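Long-range contacts in Tol-Pal system protein TolB (Acinetobacter baumannii, PDB 7MX5), which probably acts as the periplasmic component of the Tol-Pal system, which takes part in outer-membrane invagination during cell division and in keeping that membrane intact: residues A[47-52]-A[61-66]; A[54-59]-A[86-91]; A[139-144]-A[391-396]; A[150-155]-A[170-175]. All blocks are in the same frame, centred on the assembly; numbering follows the deposited sequence.

Interaction 1: A[47-52]-A[61-66]; sequences KNLPAN and SDWQAA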
loop_
_atom_site.group_PDB
_atom_site.type_symbol
_atom_site.label_atom_id
_atom_site.label_comp_id
_atom_site.label_asym_id
_atom_site.label_seq_id
_atom_site.Cartn_x
_atom_site.Cartn_y
_atom_site.Cartn_z
ATOM N N LYS A 47 -28.877 -5.643 1.101
ATOM C CA LYS A 47 -29.909 -6.633 0.812
ATOM C C LYS A 47 -31.075 -6.555 1.791
ATOM O O LYS A 47 -32.175 -6.134 1.420
ATOM C CB LYS A 47 -29.303 -8.037 0.820
ATOM C CG LYS A 47 -28.472 -8.347 -0.415
ATOM C CD LYS A 47 -29.308 -8.236 -1.679
ATOM C CE LYS A 47 -28.725 -9.070 -2.808
ATOM N NZ LYS A 47 -28.801 -8.361 -4.115
ATOM N N ASN A 48 -30.853 -6.966 3.041
ATOM C CA ASN A 48 -31.911 -6.994 4.052
ATOM C C ASN A 48 -32.146 -5.576 4.579
ATOM O O ASN A 48 -31.844 -5.235 5.724
ATOM C CB ASN A 48 -31.551 -7.958 5.174
ATOM C CG ASN A 48 -31.738 -9.409 4.777
ATOM O OD1 ASN A 48 -32.345 -9.711 3.750
ATOM N ND2 ASN A 48 -31.213 -10.317 5.592
ATOM N N LEU A 49 -32.712 -4.743 3.709
ATOM C CA LEU A 49 -32.873 -3.339 4.066
ATOM C C LEU A 49 -34.201 -3.105 4.781
ATOM O O LEU A 49 -35.217 -3.707 4.420
ATOM C CB LEU A 49 -32.799 -2.454 2.827
ATOM C CG LEU A 49 -31.550 -1.577 2.786
ATOM C CD1 LEU A 49 -30.326 -2.438 2.594
ATOM C CD2 LEU A 49 -31.657 -0.547 1.680
ATOM N N PRO A 50 -34.195 -2.231 5.791
ATOM C CA PRO A 50 -35.418 -1.955 6.553
ATOM C C PRO A 50 -36.305 -0.864 5.976
ATOM O O PRO A 50 -37.431 -0.696 6.462
ATOM C CB PRO A 50 -34.856 -1.521 7.912
ATOM C CG PRO A 50 -33.606 -0.789 7.537
ATOM C CD PRO A 50 -33.021 -1.558 6.374
ATOM N N ALA A 51 -35.843 -0.120 4.976
ATOM C CA ALA A 51 -36.615 0.985 4.422
ATOM C C ALA A 51 -36.290 1.113 2.939
ATOM O O ALA A 51 -35.624 0.254 2.353
ATOM C CB ALA A 51 -36.335 2.281 5.193
ATOM N N ASN A 52 -36.763 2.200 2.331
ATOM C CA ASN A 52 -36.557 2.458 0.907
ATOM C C ASN A 52 -36.338 3.953 0.723
ATOM O O ASN A 52 -37.260 4.748 0.937
ATOM C CB ASN A 52 -37.749 1.972 0.081
ATOM C CG ASN A 52 -37.459 1.956 -1.407
ATOM O OD1 ASN A 52 -36.319 1.756 -1.827
ATOM N ND2 ASN A 52 -38.493 2.165 -2.213
ATOM N N SER A 61 -36.579 8.428 10.354
ATOM C CA SER A 61 -37.246 7.730 11.449
ATOM C C SER A 61 -37.083 6.220 11.342
ATOM O O SER A 61 -36.982 5.535 12.366
ATOM C CB SER A 61 -38.729 8.098 11.483
ATOM O OG SER A 61 -39.417 7.546 10.374
ATOM N N ASP A 62 -37.047 5.685 10.122
ATOM C CA ASP A 62 -36.978 4.243 9.922
ATOM C C ASP A 62 -35.554 3.709 9.943
ATOM O O ASP A 62 -35.346 2.541 10.294
ATOM C CB ASP A 62 -37.647 3.868 8.597
ATOM C CG ASP A 62 -38.951 4.606 8.377
ATOM O OD1 ASP A 62 -39.740 4.719 9.340
ATOM O OD2 ASP A 62 -39.187 5.077 7.245
ATOM N N TRP A 63 -34.569 4.527 9.573
ATOM C CA TRP A 63 -33.185 4.076 9.623
ATOM C C TRP A 63 -32.639 4.071 11.043
ATOM O O TRP A 63 -31.795 3.230 11.373
ATOM C CB TRP A 63 -32.313 4.942 8.717
ATOM C CG TRP A 63 -32.744 4.882 7.293
ATOM C CD1 TRP A 63 -33.467 5.817 6.614
ATOM C CD2 TRP A 63 -32.501 3.813 6.371
ATOM N NE1 TRP A 63 -33.679 5.404 5.321
ATOM C CE2 TRP A 63 -33.096 4.176 5.147
ATOM C CE3 TRP A 63 -31.831 2.590 6.460
ATOM C CZ2 TRP A 63 -33.043 3.358 4.021
ATOM C CZ3 TRP A 63 -31.779 1.779 5.341
ATOM C CH2 TRP A 63 -32.382 2.166 4.138
ATOM N N GLN A 64 -33.098 4.992 11.894
ATOM C CA GLN A 64 -32.751 4.892 13.305
ATOM C C GLN A 64 -33.341 3.628 13.910
ATOM O O GLN A 64 -32.682 2.945 14.704
ATOM C CB GLN A 64 -33.229 6.128 14.071
ATOM C CG GLN A 64 -32.638 6.229 15.479
ATOM C CD GLN A 64 -33.451 5.525 16.564
ATOM O OE1 GLN A 64 -34.206 4.590 16.308
ATOM N NE2 GLN A 64 -33.236 5.940 17.801
ATOM N N ALA A 65 -34.589 3.310 13.553
ATOM C CA ALA A 65 -35.273 2.164 14.145
ATOM C C ALA A 65 -34.473 0.883 13.958
ATOM O O ALA A 65 -34.428 0.032 14.854
ATOM C CB ALA A 65 -36.670 2.020 13.541
ATOM N N ALA A 66 -33.829 0.730 12.804
ATOM C CA ALA A 66 -32.978 -0.417 12.534
ATOM C C ALA A 66 -31.543 -0.206 13.000
ATOM O O ALA A 66 -30.670 -1.011 12.659
ATOM C CB ALA A 66 -32.995 -0.745 11.040
#
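Ala51 sets its methyl over one face of the Trp63 indole, with CB 4.0 Å from the centroid of the six-membered ring and 24° off the ring normal, a CH-pi contact displaced toward the rim. This is the tightly packed part, and two more groups complete it. Leu49 CD2 meets the ring at its edge, in plane, 3.7 Å from Trp63 CH2. The Pro50 side chain crosses the indole at about a right angle and brings Pro50 CD to 3.7 Å from Trp63 CZ3. Trp63 CG lies anti to its own carbonyl carbon (chi1 -61°), and the far end of the indole comes nearer the loop than its CB does. Trp63 is buried, and it also packs on Ile58 and Val92, while Leu49 rests on Val20.

Toward solvent the contact thins out. Exposed Pro50 touches Ala66, Pro50 CG 3.6 Å from Ala66 CB, just where the chain leaves its helix. Asp62 offers little more than its CB, 4.0 Å from Ala51 CB; its OD1 instead takes a bond from Ser61 OG, which arrives 70° out of the carboxylate plane. The two segments share van der Waals contacts but no hydrogen bonds. The whole is a loop pinned by a helix-borne tryptophan, joining the irregular segment after strand 43-45 to the short helix 60-65 in the TolB amino-terminal domain.

Interaction 2: A[54-59]-A[86-91]; sequences AINQIQ and HYQLYD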
loop_
_atom_site.group_PDB
_atom_site.type_symbol
_atom_site.label_atom_id
_atom_site.label_comp_id
_atom_site.label_asym_id
_atom_site.label_seq_id
_atom_site.Cartn_x
_atom_site.Cartn_y
_atom_site.Cartn_z
ATOM N N ALA A 54 -34.004 7.127 -1.701
ATOM C CA ALA A 54 -33.442 7.427 -3.010
ATOM C C ALA A 54 -32.810 8.815 -2.961
ATOM O O ALA A 54 -32.597 9.383 -1.886
ATOM C CB ALA A 54 -34.515 7.320 -4.100
ATOM N N ILE A 55 -32.508 9.360 -4.140
ATOM C CA ILE A 55 -31.882 10.673 -4.232
ATOM C C ILE A 55 -32.860 11.738 -3.758
ATOM O O ILE A 55 -33.993 11.828 -4.249
ATOM C CB ILE A 55 -31.417 10.948 -5.669
ATOM C CG1 ILE A 55 -30.156 10.141 -5.986
ATOM C CG2 ILE A 55 -31.168 12.436 -5.879
ATOM C CD1 ILE A 55 -28.954 10.538 -5.161
ATOM N N ASN A 56 -32.424 12.550 -2.792
ATOM C CA ASN A 56 -33.212 13.645 -2.230
ATOM C C ASN A 56 -34.549 13.173 -1.665
ATOM O O ASN A 56 -35.501 13.956 -1.580
ATOM C CB ASN A 56 -33.433 14.757 -3.262
ATOM C CG ASN A 56 -32.175 15.560 -3.530
ATOM O OD1 ASN A 56 -31.160 15.388 -2.855
ATOM N ND2 ASN A 56 -32.236 16.443 -4.519
ATOM N N GLN A 57 -34.637 11.902 -1.274
ATOM C CA GLN A 57 -35.835 11.357 -0.634
ATOM C C GLN A 57 -35.377 10.328 0.393
ATOM O O GLN A 57 -35.057 9.189 0.039
ATOM C CB GLN A 57 -36.788 10.740 -1.651
ATOM C CG GLN A 57 -38.018 10.098 -1.021
ATOM C CD GLN A 57 -38.169 8.634 -1.389
ATOM O OE1 GLN A 57 -38.296 8.287 -2.563
ATOM N NE2 GLN A 57 -38.152 7.767 -0.383
ATOM N N ILE A 58 -35.341 10.733 1.659
ATOM C CA ILE A 58 -35.000 9.833 2.754
ATOM C C ILE A 58 -35.643 10.363 4.028
ATOM O O ILE A 58 -35.644 11.571 4.286
ATOM C CB ILE A 58 -33.470 9.673 2.909
ATOM C CG1 ILE A 58 -33.146 8.668 4.018
ATOM C CG2 ILE A 58 -32.798 11.016 3.169
ATOM C CD1 ILE A 58 -31.706 8.211 4.026
ATOM N N GLN A 59 -36.212 9.452 4.813
ATOM C CA GLN A 59 -36.806 9.776 6.105
ATOM C C GLN A 59 -36.047 9.008 7.177
ATOM O O GLN A 59 -35.948 7.778 7.111
ATOM C CB GLN A 59 -38.297 9.433 6.127
ATOM C CG GLN A 59 -39.124 10.240 5.134
ATOM C CD GLN A 59 -40.109 11.173 5.812
ATOM O OE1 GLN A 59 -40.104 11.318 7.035
ATOM N NE2 GLN A 59 -40.959 11.815 5.017
ATOM N N HIS A 86 -24.894 9.988 -9.652
ATOM C CA HIS A 86 -25.286 10.986 -8.665
ATOM C C HIS A 86 -25.527 10.248 -7.356
ATOM O O HIS A 86 -26.498 9.494 -7.237
ATOM C CB HIS A 86 -26.532 11.746 -9.115
ATOM C CG HIS A 86 -26.922 12.863 -8.198
ATOM N ND1 HIS A 86 -28.171 13.448 -8.224
ATOM C CD2 HIS A 86 -26.230 13.502 -7.225
ATOM C CE1 HIS A 86 -28.230 14.398 -7.310
ATOM N NE2 HIS A 86 -27.065 14.452 -6.690
ATOM N N TYR A 87 -24.642 10.449 -6.384
ATOM C CA TYR A 87 -24.697 9.714 -5.130
ATOM C C TYR A 87 -24.732 10.677 -3.953
ATOM O O TYR A 87 -24.265 11.817 -4.042
ATOM C CB TYR A 87 -23.507 8.751 -4.989
ATOM C CG TYR A 87 -22.157 9.429 -4.911
ATOM C CD1 TYR A 87 -21.470 9.787 -6.063
ATOM C CD2 TYR A 87 -21.562 9.695 -3.684
ATOM C CE1 TYR A 87 -20.234 10.400 -5.997
ATOM C CE2 TYR A 87 -20.326 10.309 -3.608
ATOM C CZ TYR A 87 -19.666 10.659 -4.767
ATOM O OH TYR A 87 -18.435 11.269 -4.698
ATOM N N GLN A 88 -25.296 10.201 -2.843
ATOM C CA GLN A 88 -25.411 10.989 -1.626
ATOM C C GLN A 88 -25.017 10.138 -0.428
ATOM O O GLN A 88 -25.081 8.907 -0.463
ATOM C CB GLN A 88 -26.833 11.532 -1.428
ATOM C CG GLN A 88 -27.323 12.442 -2.537
ATOM C CD GLN A 88 -28.774 12.842 -2.359
ATOM O OE1 GLN A 88 -29.626 12.010 -2.044
ATOM N NE2 GLN A 88 -29.065 14.122 -2.561
ATOM N N LEU A 89 -24.605 10.820 0.639
ATOM C CA LEU A 89 -24.319 10.195 1.925
ATOM C C LEU A 89 -25.116 10.935 2.986
ATOM O O LEU A 89 -24.916 12.136 3.187
ATOM C CB LEU A 89 -22.822 10.232 2.244
ATOM C CG LEU A 89 -22.403 9.700 3.617
ATOM C CD1 LEU A 89 -22.961 8.305 3.854
ATOM C CD2 LEU A 89 -20.888 9.707 3.759
ATOM N N TYR A 90 -26.018 10.225 3.658
ATOM C CA TYR A 90 -26.964 10.833 4.586
ATOM C C TYR A 90 -26.610 10.450 6.016
ATOM O O TYR A 90 -26.554 9.262 6.351
ATOM C CB TYR A 90 -28.395 10.409 4.261
ATOM C CG TYR A 90 -29.442 11.225 4.983
ATOM C CD1 TYR A 90 -29.787 12.495 4.540
ATOM C CD2 TYR A 90 -30.083 10.730 6.111
ATOM C CE1 TYR A 90 -30.741 13.247 5.195
ATOM C CE2 TYR A 90 -31.041 11.474 6.773
ATOM C CZ TYR A 90 -31.365 12.732 6.311
ATOM O OH TYR A 90 -32.317 13.481 6.965
ATOM N N ASP A 91 -26.379 11.460 6.854
ATOM C CA ASP A 91 -26.236 11.262 8.290
ATOM C C ASP A 91 -27.627 11.220 8.912
ATOM O O ASP A 91 -28.381 12.194 8.820
ATOM C CB ASP A 91 -25.394 12.384 8.898
ATOM C CG ASP A 91 -25.011 12.120 10.346
ATOM O OD1 ASP A 91 -25.904 11.836 11.172
ATOM O OD2 ASP A 91 -23.806 12.207 10.662
#
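Ile58 lays CG2 over the centre of the Tyr90 ring, 3.6 Å from the centroid and nearly on the normal, a CH-pi contact. Ile58 CD1 also reaches Tyr90 CD2. Ile55 does something similar at the other end of the segment: its CD1 stands over the centre of the His86 ring, 4.3 Å from the centroid, while its CG2 comes to 3.8 Å from His86 CE1. Between these two apolar contacts the Gln88 amide binds the loop. Gln88 OE1 accepts the backbone N of Asn56 at 2.9 Å in a nearly straight bond (170°), with the donor 22° from the carbonyl plane. Gln88 NE2 is paired with Asn56 OD1 as well; the modelled separation is very short, so its exact length is doubtful. The two amide planes are 45° apart.

One shell out, a type II turn from Ala54 to Gln57, closed by Ala54 N to Gln57 O at 2.9 Å and the longer Gln57 N to Ala54 O, holds Asn56, whose N-H faces Gln88. On the other side, the extended Gln88 chain carries the amide off the sheet. Asn100 OD1 is hydrogen-bonded to both Gln88 NE2 and His86 NE2, tying these side chains to strand 96-105, and Tyr97 meets Tyr90 edge-to-face. Leu89 and Tyr87 turn instead to helix 110-126. A loop thus covers one face of the mixed sheet and that helix the other, a layered alpha/beta arrangement around the mixed sheet of the amino-terminal part of TolB.

Interaction 3: A[139-144]-A[391-396]; sequences VLRNPA and EVREPA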
loop_
_atom_site.group_PDB
_atom_site.type_symbol
_atom_site.label_atom_id
_atom_site.label_comp_id
_atom_site.label_asym_id
_atom_site.label_seq_id
_atom_site.Cartn_x
_atom_site.Cartn_y
_atom_site.Cartn_z
ATOM N N VAL A 139 5.599 -8.445 -6.803
ATOM C CA VAL A 139 6.354 -9.356 -7.654
ATOM C C VAL A 139 5.844 -10.768 -7.412
ATOM O O VAL A 139 5.960 -11.294 -6.299
ATOM C CB VAL A 139 7.866 -9.273 -7.391
ATOM C CG1 VAL A 139 8.608 -10.255 -8.285
ATOM C CG2 VAL A 139 8.367 -7.857 -7.614
ATOM N N LEU A 140 5.282 -11.378 -8.452
ATOM C CA LEU A 140 4.835 -12.762 -8.391
ATOM C C LEU A 140 5.999 -13.683 -8.729
ATOM O O LEU A 140 6.630 -13.537 -9.781
ATOM C CB LEU A 140 3.672 -13.002 -9.354
ATOM C CG LEU A 140 2.364 -12.272 -9.047
ATOM C CD1 LEU A 140 1.343 -12.516 -10.146
ATOM C CD2 LEU A 140 1.815 -12.707 -7.698
ATOM N N ARG A 141 6.283 -14.625 -7.834
ATOM C CA ARG A 141 7.351 -15.599 -8.021
ATOM C C ARG A 141 6.731 -16.976 -8.206
ATOM O O ARG A 141 6.013 -17.460 -7.324
ATOM C CB ARG A 141 8.312 -15.599 -6.834
ATOM C CG ARG A 141 8.973 -14.259 -6.567
ATOM C CD ARG A 141 9.979 -14.369 -5.435
ATOM N NE ARG A 141 10.549 -13.076 -5.079
ATOM C CZ ARG A 141 11.459 -12.897 -4.130
ATOM N NH1 ARG A 141 11.929 -13.912 -3.424
ATOM N NH2 ARG A 141 11.906 -11.669 -3.884
ATOM N N ASN A 142 7.007 -17.601 -9.348
ATOM C CA ASN A 142 6.474 -18.924 -9.664
ATOM C C ASN A 142 7.557 -19.745 -10.352
ATOM O O ASN A 142 7.758 -19.621 -11.571
ATOM C CB ASN A 142 5.227 -18.827 -10.538
ATOM C CG ASN A 142 4.372 -20.078 -10.474
ATOM O OD1 ASN A 142 4.795 -21.107 -9.946
ATOM N ND2 ASN A 142 3.166 -19.998 -11.018
ATOM N N PRO A 143 8.274 -20.591 -9.607
ATOM C CA PRO A 143 9.228 -21.502 -10.259
ATOM C C PRO A 143 8.549 -22.564 -11.100
ATOM O O PRO A 143 9.208 -23.166 -11.959
ATOM C CB PRO A 143 10.002 -22.124 -9.085
ATOM C CG PRO A 143 9.472 -21.477 -7.835
ATOM C CD PRO A 143 8.176 -20.821 -8.159
ATOM N N ALA A 144 7.257 -22.812 -10.886
ATOM C CA ALA A 144 6.471 -23.682 -11.751
ATOM C C ALA A 144 6.084 -23.006 -13.059
ATOM O O ALA A 144 5.213 -23.515 -13.774
ATOM C CB ALA A 144 5.216 -24.161 -11.018
ATOM N N GLU A 391 4.005 -17.375 -5.027
ATOM C CA GLU A 391 4.010 -16.471 -3.888
ATOM C C GLU A 391 4.080 -15.028 -4.366
ATOM O O GLU A 391 4.560 -14.735 -5.464
ATOM C CB GLU A 391 5.182 -16.765 -2.938
ATOM C CG GLU A 391 6.552 -16.502 -3.540
ATOM C CD GLU A 391 7.682 -16.894 -2.608
ATOM O OE1 GLU A 391 7.464 -16.897 -1.378
ATOM O OE2 GLU A 391 8.788 -17.197 -3.105
ATOM N N VAL A 392 3.587 -14.126 -3.520
ATOM C CA VAL A 392 3.611 -12.690 -3.769
ATOM C C VAL A 392 4.588 -12.060 -2.788
ATOM O O VAL A 392 4.518 -12.323 -1.581
ATOM C CB VAL A 392 2.212 -12.067 -3.628
ATOM C CG1 VAL A 392 2.064 -10.883 -4.566
ATOM C CG2 VAL A 392 1.140 -13.112 -3.895
ATOM N N ARG A 393 5.497 -11.233 -3.300
ATOM C CA ARG A 393 6.571 -10.684 -2.485
ATOM C C ARG A 393 6.759 -9.203 -2.778
ATOM O O ARG A 393 6.414 -8.707 -3.854
ATOM C CB ARG A 393 7.897 -11.424 -2.723
ATOM C CG ARG A 393 7.784 -12.939 -2.698
ATOM C CD ARG A 393 7.876 -13.463 -1.279
ATOM N NE ARG A 393 8.952 -12.819 -0.537
ATOM C CZ ARG A 393 10.095 -13.409 -0.216
ATOM N NH1 ARG A 393 10.341 -14.665 -0.551
ATOM N NH2 ARG A 393 11.013 -12.722 0.457
ATOM N N GLU A 394 7.319 -8.505 -1.788
ATOM C CA GLU A 394 7.790 -7.127 -1.881
ATOM C C GLU A 394 6.719 -6.174 -2.399
ATOM O O GLU A 394 6.867 -5.617 -3.496
ATOM C CB GLU A 394 9.030 -7.065 -2.775
ATOM C CG GLU A 394 10.339 -7.250 -2.023
ATOM C CD GLU A 394 11.494 -7.616 -2.935
ATOM O OE1 GLU A 394 11.246 -8.217 -4.003
ATOM O OE2 GLU A 394 12.651 -7.303 -2.585
ATOM N N PRO A 395 5.644 -5.946 -1.650
ATOM C CA PRO A 395 4.635 -4.979 -2.087
ATOM C C PRO A 395 5.091 -3.547 -1.850
ATOM O O PRO A 395 5.940 -3.262 -1.003
ATOM C CB PRO A 395 3.422 -5.321 -1.217
ATOM C CG PRO A 395 4.022 -5.849 0.038
ATOM C CD PRO A 395 5.281 -6.577 -0.368
ATOM N N ALA A 396 4.505 -2.638 -2.626
ATOM C CA ALA A 396 4.810 -1.214 -2.504
ATOM C C ALA A 396 3.555 -0.427 -2.853
ATOM O O ALA A 396 3.177 -0.350 -4.026
ATOM C CB ALA A 396 5.977 -0.819 -3.405
HETATM O O HOH W 1 10.628 -10.161 -5.679
#
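Val139 and Arg393 form a hydrogen-bonded antiparallel pair, Val139 N to Arg393 O at 3.1 Å and Arg393 N to Val139 O at 3.0 Å; Arg141 and Glu391 form the next such pair, with Arg141 N to Glu391 O at 2.9 Å. The N-to-C directions of strands 139-141 and 391-396 differ by 142°, antiparallel with a marked twist. Leu140 and Val392, the non-hydrogen-bonded pair between them, point the same way, Leu140 CD2 to Val392 CG1 at 3.6 Å.

On the face bearing Arg141, its extended chain passes across Arg393, whose CG lies 3.6 Å above the plane of the Arg141 guanidinium. Arg141 NH1 and Arg393 NH1, both donors, are 3.4 Å apart. Acid partners probably temper this repulsion: Arg393 NH2 bridges to Glu349, and Arg141 NH2 pairs with Glu394 OE1 at 3.5 Å. A water joins that pair too, accepting from NH2 and donating to OE1. Glu391 OE1 is held by Arg365, and Glu394 OE2 bonds Ser174 OG in the next sheet.

Strand 391-397 comes from the end of the chain and completes a sheet otherwise built from 135-141, 150-156 and 163-168, the "velcro" closure of a beta-propeller.

Interaction 4: A[150-155]-A[170-175]; sequences YTLQIA and DPILSP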
loop_
_atom_site.group_PDB
_atom_site.type_symbol
_atom_site.label_atom_id
_atom_site.label_comp_id
_atom_site.label_asym_id
_atom_site.label_seq_id
_atom_site.Cartn_x
_atom_site.Cartn_y
_atom_site.Cartn_z
ATOM N N TYR A 150 9.534 -14.642 -12.535
ATOM C CA TYR A 150 9.284 -13.415 -11.793
ATOM C C TYR A 150 8.469 -12.477 -12.667
ATOM O O TYR A 150 8.803 -12.270 -13.837
ATOM C CB TYR A 150 10.593 -12.742 -11.366
ATOM C CG TYR A 150 11.442 -13.572 -10.429
ATOM C CD1 TYR A 150 12.277 -14.570 -10.915
ATOM C CD2 TYR A 150 11.416 -13.351 -9.058
ATOM C CE1 TYR A 150 13.059 -15.327 -10.064
ATOM C CE2 TYR A 150 12.195 -14.104 -8.198
ATOM C CZ TYR A 150 13.015 -15.091 -8.707
ATOM O OH TYR A 150 13.792 -15.843 -7.856
ATOM N N THR A 151 7.403 -11.916 -12.103
ATOM C CA THR A 151 6.522 -11.007 -12.826
ATOM C C THR A 151 6.234 -9.799 -11.951
ATOM O O THR A 151 5.644 -9.936 -10.874
ATOM C CB THR A 151 5.217 -11.699 -13.228
ATOM O OG1 THR A 151 5.503 -12.798 -14.102
ATOM C CG2 THR A 151 4.296 -10.722 -13.940
ATOM N N LEU A 152 6.653 -8.622 -12.408
ATOM C CA LEU A 152 6.350 -7.371 -11.727
ATOM C C LEU A 152 4.983 -6.883 -12.189
ATOM O O LEU A 152 4.773 -6.648 -13.385
ATOM C CB LEU A 152 7.423 -6.322 -12.008
ATOM C CG LEU A 152 7.180 -4.939 -11.400
ATOM C CD1 LEU A 152 6.841 -5.043 -9.921
ATOM C CD2 LEU A 152 8.388 -4.050 -11.608
ATOM N N GLN A 153 4.058 -6.730 -11.246
ATOM C CA GLN A 153 2.691 -6.344 -11.552
ATOM C C GLN A 153 2.272 -5.163 -10.692
ATOM O O GLN A 153 2.797 -4.951 -9.595
ATOM C CB GLN A 153 1.715 -7.506 -11.329
ATOM C CG GLN A 153 1.732 -8.558 -12.420
ATOM C CD GLN A 153 0.428 -9.324 -12.505
ATOM O OE1 GLN A 153 -0.291 -9.461 -11.514
ATOM N NE2 GLN A 153 0.115 -9.828 -13.693
ATOM N N ILE A 154 1.319 -4.393 -11.210
ATOM C CA ILE A 154 0.679 -3.308 -10.478
ATOM C C ILE A 154 -0.825 -3.502 -10.589
ATOM O O ILE A 154 -1.357 -3.639 -11.697
ATOM C CB ILE A 154 1.090 -1.923 -11.016
ATOM C CG1 ILE A 154 2.599 -1.720 -10.882
ATOM C CG2 ILE A 154 0.351 -0.827 -10.273
ATOM C CD1 ILE A 154 3.100 -0.445 -11.526
ATOM N N ALA A 155 -1.507 -3.524 -9.447
ATOM C CA ALA A 155 -2.941 -3.760 -9.413
ATOM C C ALA A 155 -3.593 -2.768 -8.462
ATOM O O ALA A 155 -2.919 -2.033 -7.734
ATOM C CB ALA A 155 -3.265 -5.199 -8.992
ATOM N N ASP A 170 14.338 -14.405 -14.620
ATOM C CA ASP A 170 15.382 -14.031 -13.683
ATOM C C ASP A 170 14.798 -13.136 -12.602
ATOM O O ASP A 170 13.747 -12.516 -12.802
ATOM C CB ASP A 170 16.528 -13.314 -14.412
ATOM C CG ASP A 170 17.278 -14.233 -15.358
ATOM O OD1 ASP A 170 17.979 -15.144 -14.870
ATOM O OD2 ASP A 170 17.161 -14.049 -16.588
ATOM N N PRO A 171 15.448 -13.061 -11.439
ATOM C CA PRO A 171 14.866 -12.323 -10.307
ATOM C C PRO A 171 14.536 -10.875 -10.643
ATOM O O PRO A 171 15.329 -10.162 -11.261
ATOM C CB PRO A 171 15.953 -12.410 -9.230
ATOM C CG PRO A 171 16.757 -13.608 -9.573
ATOM C CD PRO A 171 16.600 -13.889 -11.036
ATOM N N ILE A 172 13.343 -10.453 -10.229
ATOM C CA ILE A 172 12.936 -9.052 -10.217
ATOM C C ILE A 172 12.610 -8.702 -8.773
ATOM O O ILE A 172 11.725 -9.319 -8.167
ATOM C CB ILE A 172 11.730 -8.790 -11.133
ATOM C CG1 ILE A 172 12.116 -8.984 -12.600
ATOM C CG2 ILE A 172 11.184 -7.388 -10.904
ATOM C CD1 ILE A 172 10.932 -8.978 -13.544
ATOM N N LEU A 173 13.323 -7.723 -8.218
ATOM C CA LEU A 173 13.260 -7.445 -6.790
ATOM C C LEU A 173 12.995 -5.970 -6.524
ATOM O O LEU A 173 13.354 -5.098 -7.319
ATOM C CB LEU A 173 14.561 -7.856 -6.081
ATOM C CG LEU A 173 15.212 -9.176 -6.499
ATOM C CD1 LEU A 173 16.642 -9.245 -5.990
ATOM C CD2 LEU A 173 14.402 -10.358 -5.992
ATOM N N SER A 174 12.355 -5.714 -5.382
ATOM C CA SER A 174 12.211 -4.401 -4.762
ATOM C C SER A 174 11.583 -3.362 -5.684
ATOM O O SER A 174 12.276 -2.449 -6.149
ATOM C CB SER A 174 13.575 -3.903 -4.279
ATOM O OG SER A 174 14.190 -4.853 -3.427
ATOM N N PRO A 175 10.283 -3.450 -5.961
ATOM C CA PRO A 175 9.614 -2.353 -6.676
ATOM C C PRO A 175 9.486 -1.137 -5.769
ATOM O O PRO A 175 9.079 -1.250 -4.610
ATOM C CB PRO A 175 8.242 -2.932 -7.044
ATOM C CG PRO A 175 8.238 -4.357 -6.585
ATOM C CD PRO A 175 9.364 -4.550 -5.629
#
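The nearest CA pair is Tyr150 and Pro171, 5.9 Å between their CA atoms; beyond it strands 150-155 and 172-175, of different sheets, run 24° apart in direction with axes 7.4 Å apart at closest. That spacing is one of side-chain packing, and the segments have no hydrogen bond between them. Pro171 CA sits over the centre of the Tyr150 ring, 3.4 Å from the centroid and 9° off the normal, a CH-pi contact made by a backbone carbon. The proline side chain crosses that of Tyr150 obliquely, Pro171 CD 3.9 Å from Tyr150 CE1. Asp170 O approaches the same ring obliquely, 3.2 Å from Tyr150 CD1. Tyr150 CG is anti to the carbonyl carbon (chi1 -62°), on the side of the backbone N, and the ring beyond it lies against the Asp170-Pro171 link.

Farther along, Ile172 reaches both Tyr150 and Leu152: its CB is 4.1 Å from Tyr150 CB, and its CG2 lies 4.1 Å from Leu152 CB. Leu152 and Pro175 pass alongside with opposed directions, Leu152 CD1 to Pro175 CG 3.7 Å. These buried groups continue into an apolar layer, with Ile172 also on Leu166 and Leu152 on Tyr186. At the less buried end, Arg141 packs on both Tyr150 and Leu173, and Asp170 N bonds Ser168 OG in the link between strands 163-168 and 172-177. The chain here leaves strand 163-168, the edge of one sheet, and starts strand 172-177 of the next: the passage between successive blades of a beta-propeller, sealed by face-to-face packing of their sheets.

Overall arrangement
Interactions 1 and 2 belong to the amino-terminal domain and interactions 3 and 4 to the propeller, with centres at least 43 Å apart between the pairs. Interaction 1 is a surface contact made of van der Waals and CH-pi contacts; interaction 2, partly buried, adds amide bonds to its ring contacts. Both hold the loop before helix 60-65, and they meet where Ile58 CG1 lies 3.6 Å from Trp63 NE1. Interactions 3 and 4, also partly buried, share a sheet, since strands 135-141 and 150-156 are neighbours; Leu140 N lies 2.8 Å from Thr151 O. Interaction 3 works within a blade through backbone bonds and charges, interaction 4 between blades through apolar side chains.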